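PDB 3VA9: sensor histidine kinase from Rhodopseudomonas palustris, which probably phosphorylates itself on a histidine with ATP as a two-component signalling kinase, the chain here being its all-helical sensor domain. Local coordinates for residues Asp82-Leu87 with Glu126-Val131. Sequence-based numbering, arbitrary orientation.
Sequences DELRLL and ETSLSV
L84 on helix 75-101 meets S128 on helix 121-142 where segments 82-87 and 126-131 run nearly antiparallel (162°), their axes 9.5 Å apart at closest approach. From its CB outward, L84 first passes the serine: CB lies 3.3 Å from S128 OG, and the backbone CA of L84 is just as near that oxygen. CG, anti to the backbone N (chi1 173°), is still 4.1 Å from S128 OG, and beyond it the two methyls divide the work. CD1 lies 3.6 Å from S128 OG and also touches S128 CB and L129 CG. CD2 meets L129 CD2 at 3.5 Å, the two leucines crossing at a slant. From one turn further along, L87 brings CD1 to within 3.7 Å of S128 CB, so L84 and L87 both bear on S128. L84 and L129 also touch I27 of helix 18-44, and L84 reaches L64 of helix 47-70, which ties the pair into the four-helix bundle of the CHASE3 sensor domain. No hydrogen bond or salt bridge links the two segments; S128 OG faces carbon across the contact, and van der Waals packing joins them, with L84 CA and S128 CA 5.6 Å apart, a close approach consistent with the small serine side chain.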
loop_
_atom_site.group_PDB
_atom_site.type_symbol
_atom_site.label_atom_id
_atom_site.label_comp_id
_atom_site.label_asym_id
_atom_site.label_seq_id
_atom_site.Cartn_x
_atom_site.Cartn_y
_atom_site.Cartn_z
ATOM N N ASP A 82 5.872 3.712 -10.791
ATOM C CA ASP A 82 5.096 4.944 -10.845
ATOM C C ASP A 82 3.619 4.620 -10.723
ATOM O O ASP A 82 2.896 5.242 -9.944
ATOM C CB ASP A 82 5.342 5.691 -12.153
ATOM C CG ASP A 82 6.658 6.421 -12.162
ATOM O OD1 ASP A 82 7.214 6.637 -11.066
ATOM O OD2 ASP A 82 7.128 6.782 -13.265
ATOM N N GLU A 83 3.182 3.633 -11.496
ATOM C CA GLU A 83 1.783 3.215 -11.498
ATOM C C GLU A 83 1.317 2.678 -10.144
ATOM O O GLU A 83 0.273 3.097 -9.636
ATOM C CB GLU A 83 1.533 2.213 -12.630
ATOM C CG GLU A 83 1.562 2.883 -14.003
ATOM C CD GLU A 83 2.114 1.996 -15.110
ATOM O OE1 GLU A 83 2.139 0.757 -14.947
ATOM O OE2 GLU A 83 2.520 2.553 -16.154
ATOM N N LEU A 84 2.094 1.769 -9.557
ATOM C CA LEU A 84 1.800 1.261 -8.214
ATOM C C LEU A 84 1.640 2.421 -7.225
ATOM O O LEU A 84 0.679 2.474 -6.455
ATOM C CB LEU A 84 2.916 0.327 -7.732
ATOM C CG LEU A 84 2.799 -0.118 -6.269
ATOM C CD1 LEU A 84 1.593 -1.020 -6.086
ATOM C CD2 LEU A 84 4.068 -0.820 -5.790
ATOM N N ARG A 85 2.586 3.355 -7.274
ATOM C CA ARG A 85 2.614 4.500 -6.366
ATOM C C ARG A 85 1.372 5.375 -6.458
ATOM O O ARG A 85 0.872 5.861 -5.441
ATOM C CB ARG A 85 3.844 5.361 -6.643
ATOM C CG ARG A 85 3.974 6.514 -5.680
ATOM C CD ARG A 85 5.158 6.287 -4.767
ATOM N NE ARG A 85 5.008 6.941 -3.473
ATOM C CZ ARG A 85 6.037 7.319 -2.722
ATOM N NH1 ARG A 85 7.277 7.118 -3.155
ATOM N NH2 ARG A 85 5.827 7.899 -1.548
ATOM N N LEU A 86 0.894 5.595 -7.681
ATOM C CA LEU A 86 -0.369 6.287 -7.888
ATOM C C LEU A 86 -1.473 5.567 -7.122
ATOM O O LEU A 86 -2.260 6.190 -6.400
ATOM C CB LEU A 86 -0.726 6.346 -9.381
ATOM C CG LEU A 86 -2.104 6.937 -9.739
ATOM C CD1 LEU A 86 -2.236 8.366 -9.219
ATOM C CD2 LEU A 86 -2.359 6.902 -11.243
ATOM N N LEU A 87 -1.523 4.251 -7.295
ATOM C CA LEU A 87 -2.554 3.423 -6.676
ATOM C C LEU A 87 -2.424 3.432 -5.154
ATOM O O LEU A 87 -3.420 3.551 -4.448
ATOM C CB LEU A 87 -2.489 1.986 -7.219
ATOM C CG LEU A 87 -2.887 1.761 -8.692
ATOM C CD1 LEU A 87 -2.527 0.358 -9.175
ATOM C CD2 LEU A 87 -4.367 2.035 -8.928
ATOM N N GLU A 126 -2.747 -5.164 -5.778
ATOM C CA GLU A 126 -2.241 -6.540 -5.848
ATOM C C GLU A 126 -1.867 -6.917 -7.276
ATOM O O GLU A 126 -0.827 -7.526 -7.514
ATOM C CB GLU A 126 -3.251 -7.543 -5.276
ATOM C CG GLU A 126 -3.434 -7.447 -3.764
ATOM C CD GLU A 126 -2.111 -7.361 -3.010
ATOM O OE1 GLU A 126 -1.198 -8.163 -3.304
ATOM O OE2 GLU A 126 -1.987 -6.494 -2.117
ATOM N N THR A 127 -2.719 -6.545 -8.222
ATOM C CA THR A 127 -2.415 -6.700 -9.639
ATOM C C THR A 127 -1.139 -5.936 -10.006
ATOM O O THR A 127 -0.275 -6.443 -10.733
ATOM C CB THR A 127 -3.580 -6.173 -10.499
ATOM O OG1 THR A 127 -4.780 -6.879 -10.161
ATOM C CG2 THR A 127 -3.285 -6.335 -11.992
ATOM N N SER A 128 -1.033 -4.710 -9.501
ATOM C CA SER A 128 0.121 -3.856 -9.752
ATOM C C SER A 128 1.407 -4.486 -9.216
ATOM O O SER A 128 2.450 -4.452 -9.873
ATOM C CB SER A 128 -0.097 -2.486 -9.115
ATOM O OG SER A 128 0.881 -1.566 -9.544
ATOM N N LEU A 129 1.330 -5.066 -8.023
ATOM C CA LEU A 129 2.488 -5.724 -7.428
ATOM C C LEU A 129 2.888 -6.996 -8.192
ATOM O O LEU A 129 4.074 -7.294 -8.327
ATOM C CB LEU A 129 2.251 -6.002 -5.939
ATOM C CG LEU A 129 2.312 -4.759 -5.039
ATOM C CD1 LEU A 129 1.790 -5.068 -3.662
ATOM C CD2 LEU A 129 3.732 -4.210 -4.964
ATOM N N SER A 130 1.905 -7.729 -8.710
ATOM C CA SER A 130 2.184 -8.924 -9.502
ATOM C C SER A 130 2.941 -8.583 -10.780
ATOM O O SER A 130 3.900 -9.265 -11.139
ATOM C CB SER A 130 0.896 -9.675 -9.847
ATOM O OG SER A 130 0.314 -10.244 -8.688
ATOM N N VAL A 131 2.501 -7.532 -11.467
ATOM C CA VAL A 131 3.168 -7.087 -12.685
ATOM C C VAL A 131 4.655 -6.846 -12.433
ATOM O O VAL A 131 5.503 -7.267 -13.221
ATOM C CB VAL A 131 2.531 -5.802 -13.249
ATOM C CG1 VAL A 131 3.439 -5.175 -14.289
ATOM C CG2 VAL A 131 1.161 -6.102 -13.835
#